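Local coordinates for protein aminoglycoside acetyltransferase meta-AAC0020 (Uncultured bacterium, PDB 5F47) that probably inactivates aminoglycoside antibiotics by transferring an acetyl group to them from acetyl-coenzyme A, as a GNAT-fold enzyme from a soil bacterium, at residues P22-L27 with K50-N55; F60-L63 with I68-G71; L77-Y80 with P85-Y88; A110-Y115 with E121-Q126. All blocks are in the same frame, centred on the assembly; numbering follows the deposited sequence.

Contact 1: residues P22-L27 with K50-N55. With CA (calcium ion), chain I.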
loop_
_atom_site.group_PDB
_atom_site.type_symbol
_atom_site.label_atom_id
_atom_site.label_comp_id
_atom_site.label_asym_id
_atom_site.label_seq_id
_atom_site.Cartn_x
_atom_site.Cartn_y
_atom_site.Cartn_z
ATOM N N PRO B 22 -24.091 -2.947 1.919
ATOM C CA PRO B 22 -24.543 -2.534 3.255
ATOM C C PRO B 22 -23.572 -2.883 4.377
ATOM O O PRO B 22 -23.368 -2.052 5.264
ATOM C CB PRO B 22 -25.862 -3.302 3.430
ATOM C CG PRO B 22 -26.362 -3.466 2.054
ATOM C CD PRO B 22 -25.131 -3.751 1.242
ATOM N N LYS B 23 -22.979 -4.077 4.344
ATOM C CA LYS B 23 -22.006 -4.443 5.366
ATOM C C LYS B 23 -20.733 -3.616 5.228
ATOM O O LYS B 23 -20.098 -3.291 6.225
ATOM C CB LYS B 23 -21.685 -5.938 5.303
ATOM C CG LYS B 23 -22.807 -6.807 5.861
ATOM C CD LYS B 23 -22.521 -8.283 5.642
ATOM C CE LYS B 23 -23.670 -9.153 6.142
ATOM N NZ LYS B 23 -23.494 -10.574 5.727
ATOM N N PHE B 24 -20.365 -3.271 3.995
ATOM C CA PHE B 24 -19.191 -2.433 3.755
ATOM C C PHE B 24 -19.400 -1.058 4.403
ATOM O O PHE B 24 -18.513 -0.550 5.096
ATOM C CB PHE B 24 -18.949 -2.313 2.247
ATOM C CG PHE B 24 -17.633 -1.671 1.848
ATOM C CD1 PHE B 24 -16.522 -1.651 2.688
ATOM C CD2 PHE B 24 -17.523 -1.088 0.591
ATOM C CE1 PHE B 24 -15.325 -1.044 2.267
ATOM C CE2 PHE B 24 -16.351 -0.507 0.163
ATOM C CZ PHE B 24 -15.249 -0.472 0.996
ATOM N N ILE B 25 -20.586 -0.491 4.209
ATOM C CA ILE B 25 -20.920 0.800 4.809
ATOM C C ILE B 25 -20.928 0.700 6.331
ATOM O O ILE B 25 -20.408 1.592 7.011
ATOM C CB ILE B 25 -22.267 1.316 4.277
ATOM C CG1 ILE B 25 -22.087 1.711 2.811
ATOM C CG2 ILE B 25 -22.778 2.524 5.090
ATOM C CD1 ILE B 25 -23.377 2.104 2.112
ATOM N N GLN B 26 -21.478 -0.384 6.875
ATOM C CA GLN B 26 -21.406 -0.600 8.326
ATOM C C GLN B 26 -19.963 -0.619 8.818
ATOM O O GLN B 26 -19.645 -0.030 9.860
ATOM C CB GLN B 26 -22.088 -1.909 8.728
ATOM C CG GLN B 26 -23.593 -1.894 8.737
ATOM C CD GLN B 26 -24.142 -3.252 9.139
ATOM O OE1 GLN B 26 -23.913 -3.724 10.259
ATOM N NE2 GLN B 26 -24.850 -3.899 8.219
ATOM N N LEU B 27 -19.082 -1.296 8.080
ATOM C CA LEU B 27 -17.678 -1.338 8.469
ATOM C C LEU B 27 -17.050 0.052 8.418
ATOM O O LEU B 27 -16.302 0.428 9.318
ATOM C CB LEU B 27 -16.885 -2.300 7.577
ATOM C CG LEU B 27 -15.410 -2.410 7.980
ATOM C CD1 LEU B 27 -15.253 -2.929 9.417
ATOM C CD2 LEU B 27 -14.641 -3.293 7.001
ATOM N N LYS B 50 -18.244 0.527 -6.670
ATOM C CA LYS B 50 -17.163 0.339 -7.638
ATOM C C LYS B 50 -15.919 -0.232 -6.966
ATOM O O LYS B 50 -15.273 -1.148 -7.484
ATOM C CB LYS B 50 -16.835 1.666 -8.327
ATOM C CG LYS B 50 -15.912 1.553 -9.532
ATOM C CD LYS B 50 -15.809 2.891 -10.269
ATOM C CE LYS B 50 -14.737 2.864 -11.357
ATOM N NZ LYS B 50 -14.689 4.137 -12.141
ATOM N N LEU B 51 -15.575 0.314 -5.808
ATOM C CA LEU B 51 -14.449 -0.217 -5.041
ATOM C C LEU B 51 -14.671 -1.670 -4.592
ATOM O O LEU B 51 -13.796 -2.513 -4.775
ATOM C CB LEU B 51 -14.178 0.693 -3.839
ATOM C CG LEU B 51 -13.126 0.231 -2.826
ATOM C CD1 LEU B 51 -11.802 -0.000 -3.521
ATOM C CD2 LEU B 51 -12.981 1.273 -1.717
ATOM N N LEU B 52 -15.846 -1.974 -4.040
ATOM C CA LEU B 52 -16.166 -3.335 -3.624
ATOM C C LEU B 52 -16.110 -4.306 -4.795
ATOM O O LEU B 52 -15.797 -5.496 -4.607
ATOM C CB LEU B 52 -17.545 -3.366 -2.960
ATOM C CG LEU B 52 -17.941 -4.606 -2.170
ATOM C CD1 LEU B 52 -16.972 -4.793 -1.017
ATOM C CD2 LEU B 52 -19.362 -4.442 -1.657
ATOM N N ASN B 53 -16.411 -3.814 -6.000
ATOM C CA ASN B 53 -16.362 -4.630 -7.218
ATOM C C ASN B 53 -14.952 -4.941 -7.724
ATOM O O ASN B 53 -14.780 -5.849 -8.531
ATOM C CB ASN B 53 -17.120 -3.941 -8.367
ATOM C CG ASN B 53 -18.632 -4.014 -8.221
ATOM O OD1 ASN B 53 -19.169 -4.793 -7.432
ATOM N ND2 ASN B 53 -19.328 -3.195 -9.000
ATOM N N GLN B 54 -13.953 -4.173 -7.286
ATOM C CA GLN B 54 -12.585 -4.372 -7.789
ATOM C C GLN B 54 -12.069 -5.751 -7.398
ATOM O O GLN B 54 -12.334 -6.232 -6.296
ATOM C CB GLN B 54 -11.631 -3.288 -7.265
ATOM C CG GLN B 54 -11.994 -1.878 -7.714
ATOM C CD GLN B 54 -11.077 -0.790 -7.174
ATOM O OE1 GLN B 54 -11.407 0.405 -7.239
ATOM N NE2 GLN B 54 -9.914 -1.184 -6.656
ATOM N N ASN B 55 -11.321 -6.373 -8.299
ATOM C CA ASN B 55 -10.794 -7.705 -8.024
ATOM C C ASN B 55 -9.427 -7.684 -7.343
ATOM O O ASN B 55 -8.764 -8.726 -7.223
ATOM C CB ASN B 55 -10.724 -8.516 -9.315
ATOM C CG ASN B 55 -12.081 -8.672 -9.961
ATOM O OD1 ASN B 55 -13.101 -8.731 -9.270
ATOM N ND2 ASN B 55 -12.106 -8.741 -11.289
HETATM CA CA CA I . -15.418 -8.135 -8.787
HETATM O O HOH W 1 -15.093 -7.804 -6.284
HETATM O O HOH W 2 -15.270 -6.957 -10.825
HETATM O O HOH W 3 -15.822 -9.833 -10.418
HETATM O O HOH W 4 -15.515 -10.219 -7.646
#

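Contact 2: residues F60-L63 with I68-G71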
loop_
_atom_site.group_PDB
_atom_site.type_symbol
_atom_site.label_atom_id
_atom_site.label_comp_id
_atom_site.label_asym_id
_atom_site.label_seq_id
_atom_site.Cartn_x
_atom_site.Cartn_y
_atom_site.Cartn_z
ATOM N N PHE B 60 -12.782 -8.162 4.922
ATOM C CA PHE B 60 -13.209 -9.237 5.811
ATOM C C PHE B 60 -13.924 -8.622 6.997
ATOM O O PHE B 60 -13.450 -7.634 7.554
ATOM C CB PHE B 60 -12.017 -10.068 6.280
ATOM C CG PHE B 60 -11.339 -10.830 5.177
ATOM C CD1 PHE B 60 -10.463 -10.185 4.318
ATOM C CD2 PHE B 60 -11.592 -12.175 4.988
ATOM C CE1 PHE B 60 -9.843 -10.877 3.294
ATOM C CE2 PHE B 60 -10.965 -12.872 3.965
ATOM C CZ PHE B 60 -10.102 -12.201 3.110
ATOM N N VAL B 61 -15.051 -9.199 7.387
ATOM C CA VAL B 61 -15.800 -8.670 8.522
ATOM C C VAL B 61 -16.096 -9.709 9.589
ATOM O O VAL B 61 -16.109 -10.918 9.342
ATOM C CB VAL B 61 -17.134 -8.030 8.073
ATOM C CG1 VAL B 61 -16.862 -6.889 7.091
ATOM C CG2 VAL B 61 -18.086 -9.053 7.460
ATOM N N ALA B 62 -16.333 -9.208 10.795
ATOM C CA ALA B 62 -16.765 -10.046 11.906
ATOM C C ALA B 62 -18.187 -9.678 12.255
ATOM O O ALA B 62 -18.519 -8.497 12.367
ATOM C CB ALA B 62 -15.858 -9.868 13.099
ATOM N N LEU B 63 -19.031 -10.691 12.435
ATOM C CA LEU B 63 -20.452 -10.475 12.637
ATOM C C LEU B 63 -20.928 -11.159 13.897
ATOM O O LEU B 63 -20.569 -12.307 14.155
ATOM C CB LEU B 63 -21.248 -11.012 11.455
ATOM C CG LEU B 63 -21.130 -10.266 10.133
ATOM C CD1 LEU B 63 -21.109 -11.259 8.990
ATOM C CD2 LEU B 63 -22.302 -9.317 9.988
ATOM N N ILE B 68 -22.151 -5.909 12.218
ATOM C CA ILE B 68 -20.714 -5.817 12.023
ATOM C C ILE B 68 -20.053 -5.329 13.307
ATOM O O ILE B 68 -20.381 -4.247 13.805
ATOM C CB ILE B 68 -20.378 -4.857 10.867
ATOM C CG1 ILE B 68 -20.939 -5.383 9.546
ATOM C CG2 ILE B 68 -18.879 -4.618 10.786
ATOM C CD1 ILE B 68 -20.256 -6.622 9.063
ATOM N N VAL B 69 -19.140 -6.121 13.856
ATOM C CA VAL B 69 -18.480 -5.733 15.095
ATOM C C VAL B 69 -16.968 -5.608 14.901
ATOM O O VAL B 69 -16.219 -5.312 15.837
ATOM C CB VAL B 69 -18.784 -6.728 16.225
ATOM C CG1 VAL B 69 -20.282 -6.681 16.570
ATOM C CG2 VAL B 69 -18.340 -8.135 15.840
ATOM N N GLY B 70 -16.523 -5.816 13.671
ATOM C CA GLY B 70 -15.120 -5.653 13.354
ATOM C C GLY B 70 -14.867 -5.922 11.889
ATOM O O GLY B 70 -15.717 -6.479 11.203
ATOM N N GLY B 71 -13.717 -5.495 11.386
ATOM C CA GLY B 71 -13.358 -5.872 10.038
ATOM C C GLY B 71 -12.033 -5.305 9.608
ATOM O O GLY B 71 -11.431 -4.512 10.339
#

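Contact 3: residues L77-Y80 with P85-Y88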
loop_
_atom_site.group_PDB
_atom_site.type_symbol
_atom_site.label_atom_id
_atom_site.label_comp_id
_atom_site.label_asym_id
_atom_site.label_seq_id
_atom_site.Cartn_x
_atom_site.Cartn_y
_atom_site.Cartn_z
ATOM N N LEU B 77 -1.406 -6.098 -4.187
ATOM C CA LEU B 77 -0.341 -5.434 -4.934
ATOM C C LEU B 77 0.443 -6.457 -5.753
ATOM O O LEU B 77 1.272 -7.201 -5.210
ATOM C CB LEU B 77 0.597 -4.692 -3.979
ATOM C CG LEU B 77 -0.041 -3.719 -2.974
ATOM C CD1 LEU B 77 1.044 -3.104 -2.090
ATOM C CD2 LEU B 77 -0.877 -2.628 -3.663
ATOM N N GLU B 78 0.171 -6.511 -7.052
ATOM C CA GLU B 78 0.960 -7.346 -7.949
ATOM C C GLU B 78 2.392 -6.839 -7.973
ATOM O O GLU B 78 2.615 -5.630 -8.053
ATOM C CB GLU B 78 0.362 -7.341 -9.351
ATOM C CG GLU B 78 -1.022 -7.949 -9.427
ATOM C CD GLU B 78 -1.029 -9.468 -9.347
ATOM O OE1 GLU B 78 -2.105 -10.026 -9.053
ATOM O OE2 GLU B 78 0.020 -10.101 -9.601
ATOM N N GLN B 79 3.352 -7.761 -7.888
ATOM C CA GLN B 79 4.769 -7.407 -7.798
ATOM C C GLN B 79 5.542 -7.481 -9.101
ATOM O O GLN B 79 5.176 -8.221 -10.019
ATOM C CB GLN B 79 5.500 -8.329 -6.821
ATOM C CG GLN B 79 4.991 -8.276 -5.394
ATOM C CD GLN B 79 5.941 -8.999 -4.474
ATOM O OE1 GLN B 79 6.940 -8.432 -4.029
ATOM N NE2 GLN B 79 5.660 -10.281 -4.213
ATOM N N TYR B 80 6.629 -6.719 -9.170
ATOM C CA TYR B 80 7.599 -6.886 -10.246
ATOM C C TYR B 80 8.826 -7.678 -9.779
ATOM O O TYR B 80 9.682 -7.995 -10.587
ATOM C CB TYR B 80 8.019 -5.518 -10.832
ATOM C CG TYR B 80 8.238 -4.453 -9.786
ATOM C CD1 TYR B 80 9.479 -4.284 -9.179
ATOM C CD2 TYR B 80 7.183 -3.618 -9.396
ATOM C CE1 TYR B 80 9.666 -3.310 -8.211
ATOM C CE2 TYR B 80 7.361 -2.658 -8.424
ATOM C CZ TYR B 80 8.603 -2.501 -7.844
ATOM O OH TYR B 80 8.768 -1.533 -6.877
ATOM N N PRO B 85 1.738 -12.303 -5.640
ATOM C CA PRO B 85 1.444 -10.955 -5.146
ATOM C C PRO B 85 1.626 -10.754 -3.653
ATOM O O PRO B 85 1.829 -11.698 -2.879
ATOM C CB PRO B 85 -0.042 -10.758 -5.502
ATOM C CG PRO B 85 -0.385 -11.857 -6.425
ATOM C CD PRO B 85 0.541 -12.987 -6.150
ATOM N N LEU B 86 1.563 -9.491 -3.274
ATOM C CA LEU B 86 1.481 -9.068 -1.885
ATOM C C LEU B 86 0.048 -8.678 -1.573
ATOM O O LEU B 86 -0.688 -8.237 -2.440
ATOM C CB LEU B 86 2.377 -7.857 -1.604
ATOM C CG LEU B 86 3.862 -7.982 -1.937
ATOM C CD1 LEU B 86 4.552 -6.642 -1.782
ATOM C CD2 LEU B 86 4.554 -9.013 -1.066
ATOM N N ALA B 87 -0.330 -8.819 -0.314
ATOM C CA ALA B 87 -1.539 -8.183 0.179
ATOM C C ALA B 87 -1.204 -7.177 1.272
ATOM O O ALA B 87 -0.442 -7.467 2.206
ATOM C CB ALA B 87 -2.509 -9.223 0.694
ATOM N N TYR B 88 -1.810 -6.006 1.163
ATOM C CA TYR B 88 -1.614 -4.885 2.073
ATOM C C TYR B 88 -2.868 -4.707 2.900
ATOM O O TYR B 88 -3.884 -4.278 2.368
ATOM C CB TYR B 88 -1.352 -3.618 1.241
ATOM C CG TYR B 88 -1.054 -2.355 1.985
ATOM C CD1 TYR B 88 -0.691 -2.352 3.321
ATOM C CD2 TYR B 88 -1.127 -1.138 1.322
ATOM C CE1 TYR B 88 -0.411 -1.165 3.978
ATOM C CE2 TYR B 88 -0.838 0.046 1.967
ATOM C CZ TYR B 88 -0.475 0.027 3.288
ATOM O OH TYR B 88 -0.188 1.208 3.916
#

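Contact 4: residues A110-Y115 with E121-Q126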
loop_
_atom_site.group_PDB
_atom_site.type_symbol
_atom_site.label_atom_id
_atom_site.label_comp_id
_atom_site.label_asym_id
_atom_site.label_seq_id
_atom_site.Cartn_x
_atom_site.Cartn_y
_atom_site.Cartn_z
ATOM N N ALA B 110 -8.131 -15.377 9.159
ATOM C CA ALA B 110 -8.937 -15.646 7.965
ATOM C C ALA B 110 -8.342 -14.974 6.735
ATOM O O ALA B 110 -8.348 -15.523 5.635
ATOM C CB ALA B 110 -10.373 -15.176 8.184
ATOM N N THR B 111 -7.818 -13.777 6.943
ATOM C CA THR B 111 -7.240 -13.007 5.865
ATOM C C THR B 111 -5.994 -13.691 5.341
ATOM O O THR B 111 -5.849 -13.892 4.132
ATOM C CB THR B 111 -6.912 -11.593 6.342
ATOM O OG1 THR B 111 -8.131 -10.945 6.701
ATOM C CG2 THR B 111 -6.227 -10.771 5.237
ATOM N N ASN B 112 -5.097 -14.064 6.247
ATOM C CA ASN B 112 -3.870 -14.721 5.810
ATOM C C ASN B 112 -4.132 -16.094 5.205
ATOM O O ASN B 112 -3.434 -16.502 4.277
ATOM C CB ASN B 112 -2.871 -14.812 6.960
ATOM C CG ASN B 112 -2.343 -13.453 7.348
ATOM O OD1 ASN B 112 -2.582 -12.466 6.639
ATOM N ND2 ASN B 112 -1.629 -13.379 8.464
ATOM N N GLN B 113 -5.129 -16.816 5.720
ATOM C CA GLN B 113 -5.527 -18.078 5.124
ATOM C C GLN B 113 -6.016 -17.881 3.683
ATOM O O GLN B 113 -5.675 -18.653 2.786
ATOM C CB GLN B 113 -6.623 -18.730 5.963
ATOM C CG GLN B 113 -7.162 -20.040 5.393
ATOM C CD GLN B 113 -6.128 -21.153 5.360
ATOM O OE1 GLN B 113 -5.218 -21.205 6.191
ATOM N NE2 GLN B 113 -6.264 -22.053 4.391
ATOM N N PHE B 114 -6.835 -16.855 3.476
ATOM C CA PHE B 114 -7.338 -16.539 2.139
ATOM C C PHE B 114 -6.208 -16.271 1.131
ATOM O O PHE B 114 -6.197 -16.839 0.034
ATOM C CB PHE B 114 -8.269 -15.329 2.226
ATOM C CG PHE B 114 -8.786 -14.846 0.898
ATOM C CD1 PHE B 114 -9.755 -15.570 0.215
ATOM C CD2 PHE B 114 -8.338 -13.639 0.364
ATOM C CE1 PHE B 114 -10.248 -15.112 -1.003
ATOM C CE2 PHE B 114 -8.836 -13.177 -0.844
ATOM C CZ PHE B 114 -9.779 -13.906 -1.519
ATOM N N TYR B 115 -5.247 -15.447 1.522
ATOM C CA TYR B 115 -4.192 -15.069 0.599
ATOM C C TYR B 115 -3.188 -16.208 0.444
ATOM O O TYR B 115 -2.538 -16.335 -0.598
ATOM C CB TYR B 115 -3.533 -13.777 1.059
ATOM C CG TYR B 115 -4.389 -12.565 0.752
ATOM C CD1 TYR B 115 -4.735 -12.266 -0.553
ATOM C CD2 TYR B 115 -4.825 -11.734 1.765
ATOM C CE1 TYR B 115 -5.509 -11.142 -0.856
ATOM C CE2 TYR B 115 -5.601 -10.595 1.479
ATOM C CZ TYR B 115 -5.926 -10.318 0.172
ATOM O OH TYR B 115 -6.692 -9.212 -0.130
ATOM N N GLU B 121 2.700 -14.139 -1.730
ATOM C CA GLU B 121 3.992 -14.256 -1.065
ATOM C C GLU B 121 3.882 -13.859 0.407
ATOM O O GLU B 121 4.489 -14.484 1.279
ATOM C CB GLU B 121 5.071 -13.387 -1.745
ATOM C CG GLU B 121 6.456 -13.600 -1.085
ATOM C CD GLU B 121 7.569 -12.675 -1.594
ATOM O OE1 GLU B 121 8.659 -12.661 -0.985
ATOM O OE2 GLU B 121 7.382 -11.967 -2.587
ATOM N N GLU B 122 3.108 -12.817 0.668
ATOM C CA GLU B 122 3.231 -12.102 1.926
ATOM C C GLU B 122 2.035 -11.204 2.131
ATOM O O GLU B 122 1.499 -10.655 1.172
ATOM C CB GLU B 122 4.501 -11.272 1.905
ATOM C CG GLU B 122 4.802 -10.465 3.143
ATOM C CD GLU B 122 5.950 -9.521 2.892
ATOM O OE1 GLU B 122 5.719 -8.296 2.847
ATOM O OE2 GLU B 122 7.084 -10.010 2.712
ATOM N N VAL B 123 1.624 -11.062 3.387
ATOM C CA VAL B 123 0.632 -10.073 3.782
ATOM C C VAL B 123 1.358 -9.093 4.676
ATOM O O VAL B 123 2.132 -9.513 5.517
ATOM C CB VAL B 123 -0.540 -10.724 4.537
ATOM C CG1 VAL B 123 -1.522 -9.697 5.037
ATOM C CG2 VAL B 123 -1.262 -11.758 3.659
ATOM N N PHE B 124 1.147 -7.789 4.508
ATOM C CA PHE B 124 1.736 -6.841 5.454
ATOM C C PHE B 124 0.741 -5.793 5.939
ATOM O O PHE B 124 -0.317 -5.580 5.339
ATOM C CB PHE B 124 3.001 -6.168 4.863
ATOM C CG PHE B 124 2.752 -5.289 3.650
ATOM C CD1 PHE B 124 2.639 -5.834 2.384
ATOM C CD2 PHE B 124 2.665 -3.921 3.792
ATOM C CE1 PHE B 124 2.433 -5.013 1.263
ATOM C CE2 PHE B 124 2.483 -3.102 2.681
ATOM C CZ PHE B 124 2.364 -3.648 1.429
ATOM N N VAL B 125 1.097 -5.154 7.044
ATOM C CA VAL B 125 0.204 -4.215 7.730
ATOM C C VAL B 125 1.058 -3.263 8.550
ATOM O O VAL B 125 2.181 -3.594 8.958
ATOM C CB VAL B 125 -0.816 -4.973 8.623
ATOM C CG1 VAL B 125 -0.101 -5.702 9.766
ATOM C CG2 VAL B 125 -1.876 -4.021 9.198
ATOM N N GLN B 126 0.544 -2.064 8.798
ATOM C CA GLN B 126 1.285 -1.094 9.587
ATOM C C GLN B 126 0.463 -0.573 10.755
ATOM O O GLN B 126 -0.772 -0.601 10.740
ATOM C CB GLN B 126 1.744 0.046 8.688
ATOM C CG GLN B 126 2.798 -0.391 7.683
ATOM C CD GLN B 126 2.450 -0.012 6.278
ATOM O OE1 GLN B 126 1.473 0.701 6.046
ATOM N NE2 GLN B 126 3.237 -0.489 5.323
#

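Contact 1: residues P22-L27 with K50-N55
F24 and L52 mark the closest backbone approach of the two helical segments, with 8.0 Å from CA of F24 to CA of L52, too wide for the backbones to touch; no hydrogen bond crosses, and side chains alone fill the gap. The ring of F24 comes from one helix and two leucines meet it from the other. F24 swings its ring outward from helix 21-34, chi1 of -170° setting CG opposite the backbone N, toward L51 and L52 of helix 45-53. There CZ of F24 lies 3.9 Å from CD2 of L51, a methyl that sits at the ring edge close to the ring plane, and the two side chains cross at about a right angle. L52 makes the other touch, its CD1 lying 4.1 Å from CD2 of F24 as the two side chains slide past each other in opposite directions. All three are buried, and the touch between them is wholly apolar and small.

Just after L52 the chain supplies ligands to a calcium ion. The backbone O of N53 binds the ion at 2.4 Å, and OD1 of N55 binds calcium at the same length, 2.4 Å. Four waters and E18 complete the coordination. One of these waters can also donate to O of L52, at 2.9 Å, which links the coordination shell to the backbone of a residue that packs on F24.

F24 and L27 rest on V59 and L51 on F57, both in strand 57-64, so the paired helices 21-34 and 45-53 lie together against the sheet; L51 also packs on Q79 of the second subunit.

Contact 2: residues F60-L63 with I68-G71
A62 is gripped through both its backbone polar atoms by two successive partners, V69 and G70. Its N donates to O of G70 at 2.8 Å with an N-H...O angle of 171°, although the donor stands 48° out of the carbonyl plane. In return, N of V69 donates to O of A62 at 2.9 Å, also nearly straight. Two residues of one strand facing a single residue of the other define a classic beta bulge, here set in the antiparallel hairpin of strands 57-64 and 67-77. CA-H...O contacts lie beside these bonds, one of them from CA of I68 to O of A62.

Outward from the backbone, the strands present two different faces. On the one bearing V61, L63 and I68, the isoleucine delta methyl is the meeting point. Its chain turns at chi2 (-69°), which lays CD1 between the neighbouring side chains: CD1 of I68 is 3.5 Å from CD2 of L63, and the same CD1 is 3.6 Å from CB of V61. K23 of helix 21-34 packs on L63 and I68 on this same face. On the face of A62, its CB stands 4.1 Å from CG2 of V69, and both side chains touch I103 of helix 103-117. The hairpin is thus covered by a helix on each face.

Past the bulge the backbones close in where G71 has no side chain to hold them apart. CA of V61 and CA of G71 are 4.0 Å from each other, and O of F60 comes within 3.0 Å of CA of G71.

Contact 3: residues L77-Y80 with P85-Y88
L77 and L86 form an antiparallel hydrogen-bonded pair, and with P85 they bury the most surface in the contact. N of L77 donates to O of L86 at 2.9 Å, and N of L86 donates back to O of L77 at 3.0 Å. Both N-H...O angles are 168°, so the pair is firmly closed where strands 67-77 and 86-94 end and begin. CB of L77 faces CB of L86 at 4.3 Å. Further along, CD1 of L77 lies 4.1 Å from CB of Y88, and L77 and L86 both also pack on F124 of the adjoining strand 122-128.

P85 sets its CB against O of L77. In one of the two modelled conformers of E78, proline and glutamate lie side by side, pointing the same way, with CG of P85 3.6 Å from OE1 of E78.

L86 meets Q79, whose extended chain crosses it at about a right angle and lays the amide under the leucine branch point: CG of L86 sits over the amide face, 3.4 Å from CD of Q79. The leucine methyls spread over opposite ends of the amide, CD1 of L86 lying 3.7 Å from OE1 of Q79, and CD2 of L86 3.6 Å from NE2 of Q79.

On the loop side O of Q79 accepts from H47 of the second subunit; on the strand side the ring of Y88 meets Y88 of that subunit.

NE2 of Q79 is bonded to O of K84 and to OE2 of E121. These acceptors fix the rotation of the amide, which turns its flat face, without hydrogen-bonding groups, to L86 while its N-H groups are satisfied; the carboxylate would be expected to polarise it.

Contact 4: residues A110-Y115 with E121-Q126
V123 points a pair of methyls from strand 122-128 at helix 103-117, where N112 and Y115, three residues apart, receive them. OD1 of N112 is 3.3 Å from CG2 of V123 and 3.4 Å from CG1 of V123, so the amide oxygen rests against both branches at once. A chi1 of -69° carries the amide of N112 over to the strand even though its CB does not aim at it. Y115 touches through its base, CB lying 4.0 Å from CG2 of V123, with the two side chains at about a right angle.

The second shell sets these groups. CD2 of F114 stands 3.8 Å above the centre of the Y115 ring, and the Y115 hydroxyl is hydrogen-bonded to S74. The helix is the crossover of a beta-alpha-beta unit between strands 86-94 and 122-128. V123 to Q126 pair with an antiparallel strand of the second subunit, which continues the sheet.

No hydrogen bond joins helix to strand here. OD1 of N112 is buried against methyls with no polar partner in the model, which probably carries a desolvation cost.

How the contacts relate
The four contacts follow one another along the chain and are tied together through the sheet. Contact 2 lies between the flanking helices: CD1 of L27 in contact 1 is 3.6 Å from CA of G71, and CZ of F60 is 3.6 Å from CD2 of F114 in contact 4. Contacts 3 and 4 meet on neighbouring strands, where OH of Y88 lies 2.7 Å from OE1 of Q126; their centres are about 11 Å apart. Contacts 2 and 3 lie on opposite sides of the chain's centre, about 24 Å between contact centres. Contacts 1, 3 and 4 all touch the second subunit. Contact 1 adjoins a calcium site, and the L86 side chain of contact 3 is about 7 Å from a bound glucopyranose.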